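Long-range contacts in riboflavin kinase, putative (PDB 3BNW), which probably transfers a phosphate group from ATP to riboflavin, yielding FMN in a single step of cofactor biosynthesis: residues 16-21 against 173-178; 40-45 against 99-104; 58-63 against 118-123. All blocks are in the same frame, centred on the assembly; numbering follows the deposited sequence.

Contact 1 of 3, residues 16-21 against 173-178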
loop_
_atom_site.group_PDB
_atom_site.type_symbol
_atom_site.label_atom_id
_atom_site.label_comp_id
_atom_site.label_asym_id
_atom_site.label_seq_id
_atom_site.Cartn_x
_atom_site.Cartn_y
_atom_site.Cartn_z
ATOM N N GLN A 16 -8.696 3.086 -11.325
ATOM C CA GLN A 16 -9.512 1.968 -10.855
ATOM C C GLN A 16 -9.026 1.481 -9.483
ATOM O O GLN A 16 -7.921 0.943 -9.376
ATOM C CB GLN A 16 -9.470 0.827 -11.882
ATOM C CG GLN A 16 -10.050 -0.509 -11.398
ATOM C CD GLN A 16 -11.543 -0.443 -11.086
ATOM O OE1 GLN A 16 -12.362 -0.169 -11.966
ATOM N NE2 GLN A 16 -11.897 -0.707 -9.833
ATOM N N PRO A 17 -9.843 1.667 -8.425
ATOM C CA PRO A 17 -9.435 1.154 -7.121
ATOM C C PRO A 17 -9.491 -0.364 -7.081
ATOM O O PRO A 17 -10.224 -0.978 -7.853
ATOM C CB PRO A 17 -10.475 1.747 -6.154
ATOM C CG PRO A 17 -11.196 2.773 -6.911
ATOM C CD PRO A 17 -11.152 2.333 -8.338
ATOM N N PHE A 18 -8.715 -0.959 -6.184
ATOM C CA PHE A 18 -8.654 -2.404 -6.075
ATOM C C PHE A 18 -8.282 -2.846 -4.672
ATOM O O PHE A 18 -7.995 -2.030 -3.799
ATOM C CB PHE A 18 -7.661 -2.979 -7.093
ATOM C CG PHE A 18 -6.228 -2.581 -6.846
ATOM C CD1 PHE A 18 -5.429 -3.315 -5.978
ATOM C CD2 PHE A 18 -5.679 -1.484 -7.492
ATOM C CE1 PHE A 18 -4.114 -2.955 -5.744
ATOM C CE2 PHE A 18 -4.363 -1.120 -7.269
ATOM C CZ PHE A 18 -3.576 -1.858 -6.391
ATOM N N PHE A 19 -8.305 -4.161 -4.482
ATOM C CA PHE A 19 -7.950 -4.804 -3.227
ATOM C C PHE A 19 -6.777 -5.742 -3.491
ATOM O O PHE A 19 -6.702 -6.362 -4.553
ATOM C CB PHE A 19 -9.160 -5.583 -2.702
ATOM C CG PHE A 19 -8.873 -6.422 -1.486
ATOM C CD1 PHE A 19 -8.708 -7.798 -1.599
ATOM C CD2 PHE A 19 -8.780 -5.838 -0.228
ATOM C CE1 PHE A 19 -8.449 -8.577 -0.479
ATOM C CE2 PHE A 19 -8.522 -6.606 0.894
ATOM C CZ PHE A 19 -8.354 -7.979 0.769
ATOM N N LEU A 20 -5.861 -5.835 -2.534
ATOM C CA LEU A 20 -4.694 -6.701 -2.676
ATOM C C LEU A 20 -4.368 -7.344 -1.344
ATOM O O LEU A 20 -4.280 -6.657 -0.325
ATOM C CB LEU A 20 -3.495 -5.900 -3.198
ATOM C CG LEU A 20 -2.185 -6.646 -3.499
ATOM C CD1 LEU A 20 -2.404 -7.857 -4.399
ATOM C CD2 LEU A 20 -1.160 -5.691 -4.135
ATOM N N ARG A 21 -4.208 -8.664 -1.353
ATOM C CA ARG A 21 -3.850 -9.414 -0.147
ATOM C C ARG A 21 -2.609 -10.244 -0.440
ATOM O O ARG A 21 -2.555 -10.938 -1.455
ATOM C CB ARG A 21 -5.003 -10.330 0.290
ATOM C CG ARG A 21 -4.682 -11.201 1.516
ATOM C CD ARG A 21 -5.872 -12.059 1.955
ATOM N NE ARG A 21 -6.366 -12.929 0.880
ATOM C CZ ARG A 21 -7.554 -12.825 0.280
ATOM N NH1 ARG A 21 -8.429 -11.891 0.638
ATOM N NH2 ARG A 21 -7.879 -13.676 -0.685
ATOM N N PRO A 173 -1.142 -14.813 -3.192
ATOM C CA PRO A 173 -1.775 -13.496 -3.140
ATOM C C PRO A 173 -3.181 -13.482 -3.762
ATOM O O PRO A 173 -3.607 -14.465 -4.381
ATOM C CB PRO A 173 -0.817 -12.618 -3.955
ATOM C CG PRO A 173 -0.175 -13.549 -4.902
ATOM C CD PRO A 173 -0.033 -14.847 -4.162
ATOM N N TYR A 174 -3.890 -12.373 -3.577
ATOM C CA TYR A 174 -5.210 -12.184 -4.168
ATOM C C TYR A 174 -5.435 -10.717 -4.551
ATOM O O TYR A 174 -5.115 -9.815 -3.778
ATOM C CB TYR A 174 -6.306 -12.646 -3.199
ATOM C CG TYR A 174 -7.687 -12.510 -3.784
ATOM C CD1 TYR A 174 -8.513 -11.445 -3.437
ATOM C CD2 TYR A 174 -8.153 -13.426 -4.719
ATOM C CE1 TYR A 174 -9.774 -11.307 -3.995
ATOM C CE2 TYR A 174 -9.409 -13.299 -5.280
ATOM C CZ TYR A 174 -10.213 -12.239 -4.917
ATOM O OH TYR A 174 -11.463 -12.122 -5.483
ATOM N N PHE A 175 -5.993 -10.498 -5.741
ATOM C CA PHE A 175 -6.304 -9.164 -6.249
ATOM C C PHE A 175 -7.789 -9.086 -6.600
ATOM O O PHE A 175 -8.343 -10.049 -7.129
ATOM C CB PHE A 175 -5.448 -8.878 -7.494
ATOM C CG PHE A 175 -5.811 -7.602 -8.225
ATOM C CD1 PHE A 175 -6.880 -7.569 -9.115
ATOM C CD2 PHE A 175 -5.068 -6.446 -8.044
ATOM C CE1 PHE A 175 -7.215 -6.405 -9.789
ATOM C CE2 PHE A 175 -5.400 -5.275 -8.728
ATOM C CZ PHE A 175 -6.478 -5.259 -9.597
ATOM N N GLU A 176 -8.422 -7.942 -6.323
ATOM C CA GLU A 176 -9.822 -7.704 -6.720
ATOM C C GLU A 176 -10.162 -6.228 -6.988
ATOM O O GLU A 176 -9.823 -5.358 -6.197
ATOM C CB GLU A 176 -10.778 -8.256 -5.654
ATOM C CG GLU A 176 -12.241 -7.891 -5.918
ATOM C CD GLU A 176 -13.236 -8.662 -5.077
ATOM O OE1 GLU A 176 -12.859 -9.668 -4.446
ATOM O OE2 GLU A 176 -14.411 -8.250 -5.053
ATOM N N ASP A 177 -10.868 -5.966 -8.086
ATOM C CA ASP A 177 -11.341 -4.613 -8.418
ATOM C C ASP A 177 -12.548 -4.178 -7.578
ATOM O O ASP A 177 -13.395 -4.999 -7.224
ATOM C CB ASP A 177 -11.729 -4.525 -9.902
ATOM C CG ASP A 177 -10.543 -4.264 -10.814
ATOM O OD1 ASP A 177 -9.669 -3.457 -10.440
ATOM O OD2 ASP A 177 -10.495 -4.846 -11.921
ATOM N N LEU A 178 -12.630 -2.876 -7.297
ATOM C CA LEU A 178 -13.747 -2.283 -6.550
ATOM C C LEU A 178 -14.641 -1.434 -7.466
ATOM O O LEU A 178 -14.133 -0.685 -8.304
ATOM C CB LEU A 178 -13.215 -1.419 -5.400
ATOM C CG LEU A 178 -12.947 -2.121 -4.057
ATOM C CD1 LEU A 178 -12.236 -3.455 -4.245
ATOM C CD2 LEU A 178 -12.149 -1.214 -3.125
#
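Phe18 and Phe175 form the apolar centre of this strand pair, on the face they share with Leu20 and Asp177. Their rings are nearly parallel, with planes 26° apart, but slid so far that they barely overlap and the centroids stand 5.0 Å apart. What touches is the rim of Phe175: its CE2 lies over one face of Phe18, 3.4 Å from CD1. Phe18 holds CG between its backbone N and carbonyl carbon (chi1 66°); the two side chains cross at about a right angle. Helix 46-52 packs on this side, Leu52 against Phe18 and Cys51 against Phe175.

On the other face, Phe19 CB rests 4.0 Å from Leu178 CD1, while the ring of Phe19 meets the ring of Tyr174 edge against edge through their CD1 atoms. Arg21 then turns its guanidinium almost parallel to the Tyr174 ring plane, with Tyr174 CB over one guanidinium face, 3.1 Å from NH2. That same NH2 is hydrogen-bonded to Thr171 O, which helps hold the group in place.

Between the faces runs the backbone ladder, in which Phe19 and Glu176 exchange N-H and C=O, as do Arg21 and Tyr174. At the outer end Gln16 bends at chi2 (64°) and carries its amide back to the main chain. NE2 gives one hydrogen bond to Leu178 O at 2.7 Å and another to Pro17 O at 2.6 Å, both lying in the amide plane. Pro17 O also accepts from Leu178 N, which sits above the carbonyl plane, so two donors grip one oxygen.

This is a regular antiparallel pairing of first and last strands, adding the C-terminal strand to the beta-barrel characteristic of riboflavin kinases.

Contact 2 of 3, residues 40-45 against 99-104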
loop_
_atom_site.group_PDB
_atom_site.type_symbol
_atom_site.label_atom_id
_atom_site.label_comp_id
_atom_site.label_asym_id
_atom_site.label_seq_id
_atom_site.Cartn_x
_atom_site.Cartn_y
_atom_site.Cartn_z
ATOM N N ALA A 40 10.562 -3.662 2.493
ATOM C CA ALA A 40 9.474 -4.622 2.685
ATOM C C ALA A 40 8.567 -4.615 1.459
ATOM O O ALA A 40 8.222 -3.547 0.941
ATOM C CB ALA A 40 8.677 -4.289 3.932
ATOM N N ASN A 41 8.198 -5.808 0.996
ATOM C CA ASN A 41 7.343 -5.966 -0.178
ATOM C C ASN A 41 6.161 -6.872 0.113
ATOM O O ASN A 41 6.168 -7.627 1.081
ATOM C CB ASN A 41 8.132 -6.571 -1.342
ATOM C CG ASN A 41 9.448 -5.874 -1.584
ATOM O OD1 ASN A 41 9.498 -4.793 -2.172
ATOM N ND2 ASN A 41 10.533 -6.501 -1.142
ATOM N N ILE A 42 5.148 -6.793 -0.741
ATOM C CA ILE A 42 4.054 -7.757 -0.729
ATOM C C ILE A 42 4.381 -8.836 -1.756
ATOM O O ILE A 42 4.673 -8.526 -2.912
ATOM C CB ILE A 42 2.704 -7.103 -1.060
ATOM C CG1 ILE A 42 2.412 -5.979 -0.066
ATOM C CG2 ILE A 42 1.592 -8.137 -1.022
ATOM C CD1 ILE A 42 1.064 -5.327 -0.267
ATOM N N GLY A 43 4.352 -10.095 -1.324
ATOM C CA GLY A 43 4.653 -11.224 -2.199
ATOM C C GLY A 43 3.604 -11.398 -3.278
ATOM O O GLY A 43 2.428 -11.602 -2.979
ATOM N N LEU A 44 4.033 -11.305 -4.536
ATOM C CA LEU A 44 3.138 -11.437 -5.678
ATOM C C LEU A 44 3.376 -12.761 -6.399
ATOM O O LEU A 44 4.326 -13.483 -6.097
ATOM C CB LEU A 44 3.351 -10.277 -6.655
ATOM C CG LEU A 44 3.378 -8.862 -6.067
ATOM C CD1 LEU A 44 3.621 -7.825 -7.164
ATOM C CD2 LEU A 44 2.092 -8.562 -5.305
ATOM N N ASP A 45 2.491 -13.071 -7.343
ATOM C CA ASP A 45 2.685 -14.177 -8.282
ATOM C C ASP A 45 2.393 -13.674 -9.696
ATOM O O ASP A 45 2.039 -12.508 -9.871
ATOM C CB ASP A 45 1.809 -15.386 -7.907
ATOM C CG ASP A 45 0.313 -15.082 -7.941
ATOM O OD1 ASP A 45 -0.102 -14.029 -8.473
ATOM O OD2 ASP A 45 -0.457 -15.921 -7.431
ATOM N N VAL A 99 5.521 -4.402 -5.205
ATOM C CA VAL A 99 4.649 -3.517 -4.431
ATOM C C VAL A 99 5.287 -3.280 -3.075
ATOM O O VAL A 99 5.563 -4.220 -2.335
ATOM C CB VAL A 99 3.222 -4.086 -4.267
ATOM C CG1 VAL A 99 2.405 -3.226 -3.296
ATOM C CG2 VAL A 99 2.532 -4.174 -5.622
ATOM N N GLU A 100 5.519 -2.010 -2.765
ATOM C CA GLU A 100 6.284 -1.613 -1.595
ATOM C C GLU A 100 5.448 -0.651 -0.757
ATOM O O GLU A 100 5.385 0.536 -1.069
ATOM C CB GLU A 100 7.591 -0.957 -2.042
ATOM C CG GLU A 100 8.619 -0.788 -0.947
ATOM C CD GLU A 100 9.891 -0.132 -1.447
ATOM O OE1 GLU A 100 10.959 -0.766 -1.352
ATOM O OE2 GLU A 100 9.825 1.013 -1.949
ATOM N N PRO A 101 4.796 -1.163 0.308
ATOM C CA PRO A 101 3.871 -0.337 1.073
ATOM C C PRO A 101 4.542 0.393 2.241
ATOM O O PRO A 101 5.506 -0.113 2.831
ATOM C CB PRO A 101 2.852 -1.359 1.592
ATOM C CG PRO A 101 3.609 -2.663 1.675
ATOM C CD PRO A 101 4.883 -2.526 0.870
ATOM N N TYR A 102 4.020 1.577 2.560
ATOM C CA TYR A 102 4.510 2.377 3.676
ATOM C C TYR A 102 3.333 2.781 4.562
ATOM O O TYR A 102 2.666 3.788 4.309
ATOM C CB TYR A 102 5.250 3.630 3.178
ATOM C CG TYR A 102 6.046 3.438 1.905
ATOM C CD1 TYR A 102 7.167 2.613 1.876
ATOM C CD2 TYR A 102 5.688 4.098 0.737
ATOM C CE1 TYR A 102 7.896 2.437 0.711
ATOM C CE2 TYR A 102 6.415 3.933 -0.431
ATOM C CZ TYR A 102 7.515 3.099 -0.438
ATOM O OH TYR A 102 8.235 2.939 -1.601
ATOM N N PHE A 103 3.081 1.989 5.599
ATOM C CA PHE A 103 2.001 2.285 6.535
ATOM C C PHE A 103 2.274 3.577 7.292
ATOM O O PHE A 103 3.348 3.744 7.875
ATOM C CB PHE A 103 1.805 1.135 7.535
ATOM C CG PHE A 103 0.951 0.022 7.013
ATOM C CD1 PHE A 103 -0.431 0.140 7.020
ATOM C CD2 PHE A 103 1.519 -1.137 6.503
ATOM C CE1 PHE A 103 -1.236 -0.875 6.528
ATOM C CE2 PHE A 103 0.718 -2.164 6.010
ATOM C CZ PHE A 103 -0.665 -2.030 6.026
ATOM N N LEU A 104 1.293 4.480 7.289
ATOM C CA LEU A 104 1.345 5.684 8.117
ATOM C C LEU A 104 0.990 5.310 9.556
ATOM O O LEU A 104 -0.011 5.767 10.110
ATOM C CB LEU A 104 0.400 6.765 7.583
ATOM C CG LEU A 104 0.838 7.531 6.329
ATOM C CD1 LEU A 104 1.428 6.620 5.259
ATOM C CD2 LEU A 104 -0.335 8.325 5.772
HETATM O O HOH W 1 6.255 -6.802 -4.263
#
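Ile42 meets both Val99 and Pro101 through its longer branch. CG1 lies anti to the carbonyl carbon (chi1 -58°), and chi2 near 180° carries CD1 straight on to Val99 CG1, 3.9 Å away, while CG1 itself rests at the same distance from Pro101 CG. Val99 splits its two methyls between partners: CG1, anti to its backbone N (chi1 172°), serves Ile42, and CG2 meets Leu44 CD1 at 4.1 Å, the two side chains crossing at about a right angle. Leu44 and Val99 both go on to pack against Leu52 of helix 46-52. At the other end Glu100 CG passes Ala40 O, 3.4 Å off, a contact of methylene with carbonyl.

The main chains are joined directly by one hydrogen bond, Ile42 N to Val99 O at 3.1 Å. The return bond is relayed: a water donates to Ile42 O and accepts from Val99 N, 2.7 Å from each. Asn41 CA adds a C-H...O contact to Val99 O. With one direct bond, one water bridge and a few aliphatic contacts, this seam relies on apolar packing and a bound solvent molecule more than on a continuous backbone ladder.

Contact 3 of 3, residues 58-63 against 118-123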
loop_
_atom_site.group_PDB
_atom_site.type_symbol
_atom_site.label_atom_id
_atom_site.label_comp_id
_atom_site.label_asym_id
_atom_site.label_seq_id
_atom_site.Cartn_x
_atom_site.Cartn_y
_atom_site.Cartn_z
ATOM N N LEU A 58 3.991 4.238 -10.162
ATOM C CA LEU A 58 3.160 5.124 -9.338
ATOM C C LEU A 58 3.382 4.951 -7.847
ATOM O O LEU A 58 3.714 3.862 -7.377
ATOM C CB LEU A 58 1.676 4.859 -9.598
ATOM C CG LEU A 58 1.152 5.004 -11.016
ATOM C CD1 LEU A 58 -0.318 4.562 -11.047
ATOM C CD2 LEU A 58 1.321 6.433 -11.529
ATOM N N VAL A 59 3.171 6.045 -7.115
ATOM C CA VAL A 59 2.971 6.010 -5.668
ATOM C C VAL A 59 1.470 6.150 -5.422
ATOM O O VAL A 59 0.846 7.112 -5.888
ATOM C CB VAL A 59 3.685 7.162 -4.939
ATOM C CG1 VAL A 59 3.408 7.083 -3.437
ATOM C CG2 VAL A 59 5.180 7.138 -5.225
ATOM N N VAL A 60 0.896 5.186 -4.704
ATOM C CA VAL A 60 -0.549 5.141 -4.473
ATOM C C VAL A 60 -0.846 5.207 -2.983
ATOM O O VAL A 60 0.062 5.124 -2.170
ATOM C CB VAL A 60 -1.196 3.864 -5.076
ATOM C CG1 VAL A 60 -0.981 3.828 -6.584
ATOM C CG2 VAL A 60 -0.659 2.603 -4.408
ATOM N N TYR A 61 -2.126 5.350 -2.647
ATOM C CA TYR A 61 -2.556 5.487 -1.267
ATOM C C TYR A 61 -3.879 4.775 -1.009
ATOM O O TYR A 61 -4.613 4.443 -1.939
ATOM C CB TYR A 61 -2.672 6.971 -0.907
ATOM C CG TYR A 61 -3.756 7.723 -1.651
ATOM C CD1 TYR A 61 -5.046 7.816 -1.130
ATOM C CD2 TYR A 61 -3.498 8.343 -2.864
ATOM C CE1 TYR A 61 -6.048 8.501 -1.802
ATOM C CE2 TYR A 61 -4.494 9.035 -3.540
ATOM C CZ TYR A 61 -5.770 9.109 -3.004
ATOM O OH TYR A 61 -6.770 9.792 -3.666
ATOM N N GLY A 62 -4.182 4.550 0.267
ATOM C CA GLY A 62 -5.446 3.930 0.659
ATOM C C GLY A 62 -5.428 3.434 2.088
ATOM O O GLY A 62 -4.677 3.939 2.914
ATOM N N TRP A 63 -6.255 2.431 2.369
ATOM C CA TRP A 63 -6.351 1.834 3.701
ATOM C C TRP A 63 -5.742 0.447 3.695
ATOM O O TRP A 63 -5.886 -0.284 2.722
ATOM C CB TRP A 63 -7.810 1.718 4.131
ATOM C CG TRP A 63 -8.491 3.021 4.304
ATOM C CD1 TRP A 63 -9.358 3.606 3.439
ATOM C CD2 TRP A 63 -8.372 3.908 5.420
ATOM N NE1 TRP A 63 -9.787 4.805 3.942
ATOM C CE2 TRP A 63 -9.195 5.017 5.158
ATOM C CE3 TRP A 63 -7.649 3.871 6.617
ATOM C CZ2 TRP A 63 -9.321 6.089 6.046
ATOM C CZ3 TRP A 63 -7.771 4.937 7.503
ATOM C CH2 TRP A 63 -8.605 6.031 7.210
ATOM N N ILE A 118 -4.596 -4.551 1.579
ATOM C CA ILE A 118 -4.720 -3.128 1.258
ATOM C C ILE A 118 -5.840 -2.864 0.258
ATOM O O ILE A 118 -6.097 -3.678 -0.629
ATOM C CB ILE A 118 -3.380 -2.505 0.744
ATOM C CG1 ILE A 118 -2.857 -3.235 -0.493
ATOM C CG2 ILE A 118 -2.315 -2.528 1.843
ATOM C CD1 ILE A 118 -1.777 -2.468 -1.246
ATOM N N ILE A 119 -6.523 -1.737 0.445
ATOM C CA ILE A 119 -7.425 -1.180 -0.558
ATOM C C ILE A 119 -6.750 0.087 -1.112
ATOM O O ILE A 119 -6.496 1.032 -0.363
ATOM C CB ILE A 119 -8.813 -0.858 0.045
ATOM C CG1 ILE A 119 -9.500 -2.157 0.493
ATOM C CG2 ILE A 119 -9.694 -0.126 -0.972
ATOM C CD1 ILE A 119 -10.903 -1.989 1.061
ATOM N N VAL A 120 -6.428 0.082 -2.406
ATOM C CA VAL A 120 -5.771 1.222 -3.057
ATOM C C VAL A 120 -6.829 2.125 -3.672
ATOM O O VAL A 120 -7.520 1.717 -4.590
ATOM C CB VAL A 120 -4.778 0.772 -4.164
ATOM C CG1 VAL A 120 -4.303 1.960 -4.968
ATOM C CG2 VAL A 120 -3.592 0.049 -3.568
ATOM N N LEU A 121 -6.941 3.351 -3.169
ATOM C CA LEU A 121 -8.034 4.245 -3.543
ATOM C C LEU A 121 -7.616 5.355 -4.501
ATOM O O LEU A 121 -8.473 5.977 -5.127
ATOM C CB LEU A 121 -8.665 4.849 -2.288
ATOM C CG LEU A 121 -9.393 3.834 -1.394
ATOM C CD1 LEU A 121 -9.644 4.404 -0.008
ATOM C CD2 LEU A 121 -10.690 3.386 -2.042
ATOM N N GLY A 122 -6.318 5.622 -4.629
ATOM C CA GLY A 122 -5.876 6.623 -5.596
ATOM C C GLY A 122 -4.376 6.749 -5.754
ATOM O O GLY A 122 -3.595 6.124 -5.023
ATOM N N GLU A 123 -3.988 7.608 -6.693
ATOM C CA GLU A 123 -2.588 7.823 -7.041
ATOM C C GLU A 123 -2.097 9.213 -6.641
ATOM O O GLU A 123 -2.819 10.202 -6.776
ATOM C CB GLU A 123 -2.396 7.609 -8.538
ATOM C CG GLU A 123 -3.175 8.564 -9.435
ATOM C CD GLU A 123 -3.257 8.068 -10.852
ATOM O OE1 GLU A 123 -2.558 7.085 -11.168
ATOM O OE2 GLU A 123 -4.024 8.649 -11.652
#
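Tyr61 holds CG between its backbone N and carbonyl carbon (chi1 66°), which brings the ring back over Gly122 of the neighbouring strand. Gly122 lies across one ring face, its N above the ring centre and its CA 3.6 Å from Tyr61 CZ; having no side chain, it lets the ring settle directly onto the backbone. Beyond the ring, Tyr61 OH is hydrogen-bonded to Gln11, and Thr147 and Met150 of helix 133-151 pack against the side chain.

Val60, on the opposite face, takes chi1 -61°, with CG1 anti to the carbonyl carbon and CG2 in the position flanked by N and C. Its CB and CG2 close on Val120 CG1, 3.6 Å from CB, the side chains crossing at about a right angle. Phe82 and Phe18 also cover Val120. Farther along, Leu121 CD1 reaches Trp63 CD1 at 3.5 Å, while the indole NE1 is hydrogen-bonded to Leu156 O. At the other end Leu58 CD1 touches Glu123 OE1.

The backbone slips by one residue in the middle, a classic beta bulge. Tyr61 O accepts from Leu121 N at 2.9 Å and more weakly from Gly122 N at 3.4 Å, while Tyr61 N bonds to Gly122 O. Past the bulge the ladder resumes: Trp63 N gives to Ile119 O, and Ile119 N returns a bond of 2.8 Å to Trp63 O. Gly62 CA adds a C-H...O contact to Ile119 O.

The segments run at 128° to each other, far from a flat antiparallel pair, and the bulge is consistent with that strong twist. Chemically, the bulge lets one carbonyl take up two consecutive N-H groups, one of them weakly, where the strand curls, while mostly apolar side chains, Val60 and Val120 among them, pack beside it.

In the fold
All three contacts belong to one curled antiparallel sheet. Contacts 1 and 3 have centres about 11 Å apart and are knit together directly, because strand 18-25 is flanked by 115-126: Phe18 O and Leu20 O probably bond to Val120 N and Ile118 N. Contact 2 lies about 13 Å from contact 1 and 12 Å from contact 3, touching the former where Pro173 packs on Asp45 and the latter where Ile42 meets Ile118. Along the chain, contact 1 joins the two ends and encloses the others, whose segments interleave in the order 40-45, 58-63, 99-104, 118-123. Distant strands are thus drawn into a single compact barrel-like body.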